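Local coordinates for iron binding protein FbpA (Mannheimia haemolytica, PDB 1Q35) that binds ferric iron in the periplasm and probably delivers it for uptake, as a bacterial solute-binding protein, here in its iron-free form, at residues S137-Y142 with K306-V311; L170-Q175 with R179-A184. All coordinates share one frame; numbering follows the deposited sequence.

Contact 1 fastens the turn that leads into helix 141-168 to the C-terminal helix 301-311; contact 2 joins the loop leaving helix 141-168 to helix 178-187 and lies inside the loop that contact 1 closes. Their centres are about 16 Å apart, and they touch where S137 N packs against P174 CB at 3.6 Å. D314 spans both, bonding S137 and G138 by its carboxylate and K173 by its backbone. Contact 1 includes Y142, which binds ferric iron in another structure of this protein, although its touching residues lie away from that site. In contact 2 the Q181 side chain is about 9 Å from that of Y199, another iron-site residue, and about 10 Å from that of Y142.

Contact 1. Residues S137-Y142 with K306-V311; sequences SGKNSY and KLVDEV
V308 pushes its two methyl groups against the backbone of G138. CG2 lies 3.6 Å from G138 O, and CG1 lies 3.7 Å from G138 C. With CG1 anti to the backbone N (chi1 170°), the valine presents both branches to the turn, and the absence of a side chain at G138 lets the helix come this near. K139 passes obliquely over the same valine: its CG and its NZ each approach V308 CG1, the latter at 3.7 Å. The lysine chain bends at its last torsion, which brings NZ over the helix backbone, 3.8 Å from D309 CA. D309 OD1, already hydrogen-bonded just beyond one of the two segments, is 4.3 Å from K139 NZ, so any attraction is probably modest. G138 O, buried beside the valine, has no polar partner in the model.

The turn is held by its own bonds and by D314. N140 N to S137 O closes it, and S137 OG accepts from K139 N at 3.2 Å. The D314 carboxylate receives bonds from S137 OG and G138 N, while F147 and F313 also pack on V308. N140 takes the N-cap position of helix 141-168, whose early residue Y142 binds ferric iron in another structure of this protein; no iron is bound here. The arrangement is a type I turn with an ST turn, leading into helix 141-168 and packed on helix 301-311.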
# COMPACT_ATOMS: atom_id res chain seq x y z
N SER A 137 5.59 8.66 -9.75
CA SER A 137 6.61 9.41 -9.02
C SER A 137 7.42 8.54 -8.07
O SER A 137 6.87 7.80 -7.26
CB SER A 137 5.96 10.53 -8.21
OG SER A 137 6.93 11.20 -7.42
N GLY A 138 8.74 8.67 -8.16
CA GLY A 138 9.63 7.96 -7.26
C GLY A 138 9.47 8.36 -5.81
O GLY A 138 9.86 7.61 -4.91
N LYS A 139 8.89 9.54 -5.57
CA LYS A 139 8.62 10.02 -4.22
C LYS A 139 7.29 9.55 -3.65
O LYS A 139 6.98 9.80 -2.49
CB LYS A 139 8.65 11.55 -4.20
CG LYS A 139 10.00 12.13 -4.57
CD LYS A 139 10.01 13.65 -4.56
CE LYS A 139 11.15 14.20 -5.40
NZ LYS A 139 12.44 13.46 -5.20
N ASN A 140 6.47 8.87 -4.46
CA ASN A 140 5.26 8.28 -3.94
C ASN A 140 5.62 7.22 -2.90
O ASN A 140 6.52 6.42 -3.11
CB ASN A 140 4.42 7.66 -5.04
CG ASN A 140 3.19 7.02 -4.50
OD1 ASN A 140 2.19 7.70 -4.24
ND2 ASN A 140 3.27 5.73 -4.26
N SER A 141 4.90 7.20 -1.79
CA SER A 141 5.30 6.36 -0.66
C SER A 141 5.22 4.87 -0.93
O SER A 141 5.96 4.11 -0.32
CB SER A 141 4.51 6.71 0.61
OG SER A 141 3.15 6.39 0.47
N TYR A 142 4.35 4.42 -1.83
CA TYR A 142 4.40 3.01 -2.22
C TYR A 142 5.76 2.65 -2.82
O TYR A 142 6.30 1.58 -2.56
CB TYR A 142 3.31 2.66 -3.23
CG TYR A 142 1.87 2.81 -2.78
CD1 TYR A 142 1.47 2.52 -1.48
CD2 TYR A 142 0.90 3.20 -3.69
CE1 TYR A 142 0.15 2.64 -1.09
CE2 TYR A 142 -0.44 3.31 -3.31
CZ TYR A 142 -0.80 3.03 -2.01
OH TYR A 142 -2.10 3.12 -1.59
N LYS A 306 15.88 10.06 0.44
CA LYS A 306 17.11 10.78 0.14
C LYS A 306 17.71 10.30 -1.18
O LYS A 306 18.16 11.11 -1.99
CB LYS A 306 18.10 10.61 1.29
CG LYS A 306 19.37 11.41 1.19
CD LYS A 306 20.19 11.25 2.48
CE LYS A 306 21.46 12.07 2.46
NZ LYS A 306 21.22 13.53 2.56
N LEU A 307 17.72 8.99 -1.41
CA LEU A 307 18.25 8.46 -2.66
C LEU A 307 17.43 8.91 -3.86
O LEU A 307 17.98 9.25 -4.90
CB LEU A 307 18.31 6.94 -2.66
CG LEU A 307 19.26 6.32 -1.63
CD1 LEU A 307 19.28 4.81 -1.79
CD2 LEU A 307 20.67 6.88 -1.74
N VAL A 308 16.11 8.90 -3.72
CA VAL A 308 15.22 9.32 -4.80
C VAL A 308 15.51 10.78 -5.17
O VAL A 308 15.56 11.13 -6.35
CB VAL A 308 13.73 9.13 -4.40
CG1 VAL A 308 12.80 9.80 -5.41
CG2 VAL A 308 13.40 7.65 -4.29
N ASP A 309 15.74 11.61 -4.16
CA ASP A 309 16.11 13.00 -4.38
C ASP A 309 17.47 13.13 -5.05
O ASP A 309 17.62 13.92 -5.99
CB ASP A 309 16.11 13.77 -3.05
CG ASP A 309 16.47 15.23 -3.23
OD1 ASP A 309 15.75 15.93 -3.97
OD2 ASP A 309 17.47 15.75 -2.70
N GLU A 310 18.46 12.36 -4.61
CA GLU A 310 19.81 12.44 -5.17
C GLU A 310 19.82 12.09 -6.66
O GLU A 310 20.50 12.75 -7.44
CB GLU A 310 20.77 11.52 -4.42
CG GLU A 310 21.14 12.01 -3.04
CD GLU A 310 21.96 11.01 -2.25
OE1 GLU A 310 22.09 11.21 -1.03
OE2 GLU A 310 22.49 10.05 -2.85
N VAL A 311 19.07 11.07 -7.05
CA VAL A 311 19.05 10.65 -8.45
C VAL A 311 18.09 11.51 -9.29
O VAL A 311 18.05 11.36 -10.51
CB VAL A 311 18.72 9.14 -8.62
CG1 VAL A 311 19.64 8.29 -7.77
CG2 VAL A 311 17.26 8.84 -8.32

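Contact 2. Residues L170-Q175 with R179-A184; sequences LARKPQ and RDQVKA. With FMT (formic acid), chain D.
R172 reaches Q181 on a chain extended from CG to NE, after a first torsion (chi1 69°) that leaves CG flanked by the backbone N and C; Q181 instead folds at chi2, which turns its amide toward the loop. R172 NH2 donates to Q181 OE1 over a long 3.3 Å. The N-H is nearly straight (165°) but meets the carbonyl from above its plane, the guanidinium and amide planes being 73° apart. The other end of the amide is held more closely: Q181 NE2 gives a bond of 2.7 Å to Q175 O, nearly in line with that carbonyl, and also bonds G177 O.

The guanidinium is sandwiched between A184 CB, off-centre against one face, and Q175 CG, over the centre of the opposite face. Q175 NE2 is tied back to K173 O at 2.9 Å. One water accepts from R172 NE and Q175 N and donates to Q181 OE1 at 2.7 Å; another links R172 NH1 to D180 O. R179 N and NE both donate to O2 of a formic acid, probably from the crystallisation liquor, at the edge of the R179 guanidinium; D178 N also bonds it. C134, disulfide-bonded to C190, touches R172, Q181 and A184. This is a water-bridged polar contact in which the loop after helix 141-168 folds back on helix 178-187 of the solute-binding-protein fold.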
# COMPACT_ATOMS: atom_id res chain seq x y z
N LEU A 170 13.12 4.51 -17.98
CA LEU A 170 11.74 4.99 -18.04
C LEU A 170 11.36 5.41 -19.46
O LEU A 170 12.15 6.05 -20.17
CB LEU A 170 11.51 6.14 -17.07
CG LEU A 170 11.71 5.81 -15.59
CD1 LEU A 170 11.42 7.01 -14.74
CD2 LEU A 170 10.88 4.61 -15.14
N ALA A 171 10.14 5.05 -19.85
CA ALA A 171 9.59 5.36 -21.16
C ALA A 171 9.02 6.77 -21.20
O ALA A 171 8.86 7.34 -22.28
CB ALA A 171 8.51 4.36 -21.52
N ARG A 172 8.67 7.30 -20.04
CA ARG A 172 8.11 8.64 -19.92
C ARG A 172 8.38 9.18 -18.52
O ARG A 172 8.69 8.42 -17.58
CB ARG A 172 6.60 8.60 -20.18
CG ARG A 172 5.80 7.89 -19.10
CD ARG A 172 4.32 7.80 -19.40
NE ARG A 172 3.58 7.21 -18.29
CZ ARG A 172 2.26 7.10 -18.24
NH1 ARG A 172 1.51 7.54 -19.25
NH2 ARG A 172 1.68 6.55 -17.19
N LYS A 173 8.24 10.48 -18.36
CA LYS A 173 8.34 11.13 -17.07
C LYS A 173 7.34 10.51 -16.10
O LYS A 173 6.17 10.32 -16.45
CB LYS A 173 8.04 12.63 -17.23
CG LYS A 173 8.21 13.44 -15.97
CD LYS A 173 8.08 14.93 -16.26
CE LYS A 173 7.90 15.73 -14.99
NZ LYS A 173 9.06 15.63 -14.07
N PRO A 174 7.76 10.16 -14.88
CA PRO A 174 6.82 9.64 -13.88
C PRO A 174 5.59 10.54 -13.74
O PRO A 174 5.71 11.75 -13.56
CB PRO A 174 7.65 9.60 -12.60
CG PRO A 174 9.01 9.33 -13.09
CD PRO A 174 9.14 10.16 -14.35
N GLN A 175 4.42 9.92 -13.82
CA GLN A 175 3.15 10.64 -13.81
C GLN A 175 2.01 9.68 -13.45
O GLN A 175 2.13 8.46 -13.63
CB GLN A 175 2.88 11.24 -15.19
CG GLN A 175 2.76 10.20 -16.29
CD GLN A 175 2.78 10.81 -17.66
OE1 GLN A 175 1.73 11.04 -18.25
NE2 GLN A 175 3.97 11.07 -18.18
N ARG A 179 -2.69 2.61 -11.58
CA ARG A 179 -3.56 2.19 -12.69
C ARG A 179 -3.15 2.85 -14.00
O ARG A 179 -3.19 2.22 -15.06
CB ARG A 179 -5.03 2.47 -12.39
CG ARG A 179 -5.59 1.61 -11.26
CD ARG A 179 -6.93 2.09 -10.75
NE ARG A 179 -6.81 3.41 -10.14
CZ ARG A 179 -7.83 4.21 -9.86
NH1 ARG A 179 -9.08 3.83 -10.10
NH2 ARG A 179 -7.60 5.40 -9.32
N ASP A 180 -2.74 4.11 -13.93
CA ASP A 180 -2.33 4.85 -15.12
C ASP A 180 -1.16 4.19 -15.84
O ASP A 180 -1.06 4.27 -17.06
CB ASP A 180 -1.91 6.28 -14.76
CG ASP A 180 -3.08 7.17 -14.41
OD1 ASP A 180 -4.15 7.03 -15.03
OD2 ASP A 180 -3.00 8.05 -13.53
N GLN A 181 -0.26 3.54 -15.10
CA GLN A 181 0.87 2.87 -15.74
C GLN A 181 0.41 1.68 -16.56
O GLN A 181 0.99 1.36 -17.60
CB GLN A 181 1.95 2.41 -14.75
CG GLN A 181 2.28 3.37 -13.62
CD GLN A 181 2.63 4.76 -14.09
OE1 GLN A 181 3.47 4.92 -14.98
NE2 GLN A 181 2.02 5.76 -13.49
N VAL A 182 -0.63 1.00 -16.08
CA VAL A 182 -1.20 -0.14 -16.80
C VAL A 182 -1.99 0.33 -18.03
O VAL A 182 -1.97 -0.33 -19.07
CB VAL A 182 -2.03 -1.05 -15.86
CG1 VAL A 182 -2.58 -2.24 -16.63
CG2 VAL A 182 -1.15 -1.52 -14.69
N LYS A 183 -2.66 1.47 -17.94
CA LYS A 183 -3.24 2.10 -19.13
C LYS A 183 -2.15 2.34 -20.17
O LYS A 183 -2.36 2.11 -21.36
CB LYS A 183 -3.91 3.42 -18.76
CG LYS A 183 -4.65 4.10 -19.91
CD LYS A 183 -5.23 5.44 -19.48
CE LYS A 183 -6.21 5.98 -20.51
NZ LYS A 183 -6.51 7.43 -20.29
N ALA A 184 -0.98 2.80 -19.72
CA ALA A 184 0.12 3.07 -20.63
C ALA A 184 0.65 1.78 -21.27
O ALA A 184 1.05 1.80 -22.42
CB ALA A 184 1.24 3.80 -19.90
C FMT D . -3.99 4.35 -8.31
O1 FMT D . -2.75 4.56 -7.88
O2 FMT D . -4.16 4.06 -9.48
O HOH W 1 4.71 7.28 -15.57
O HOH W 2 -1.44 6.38 -19.08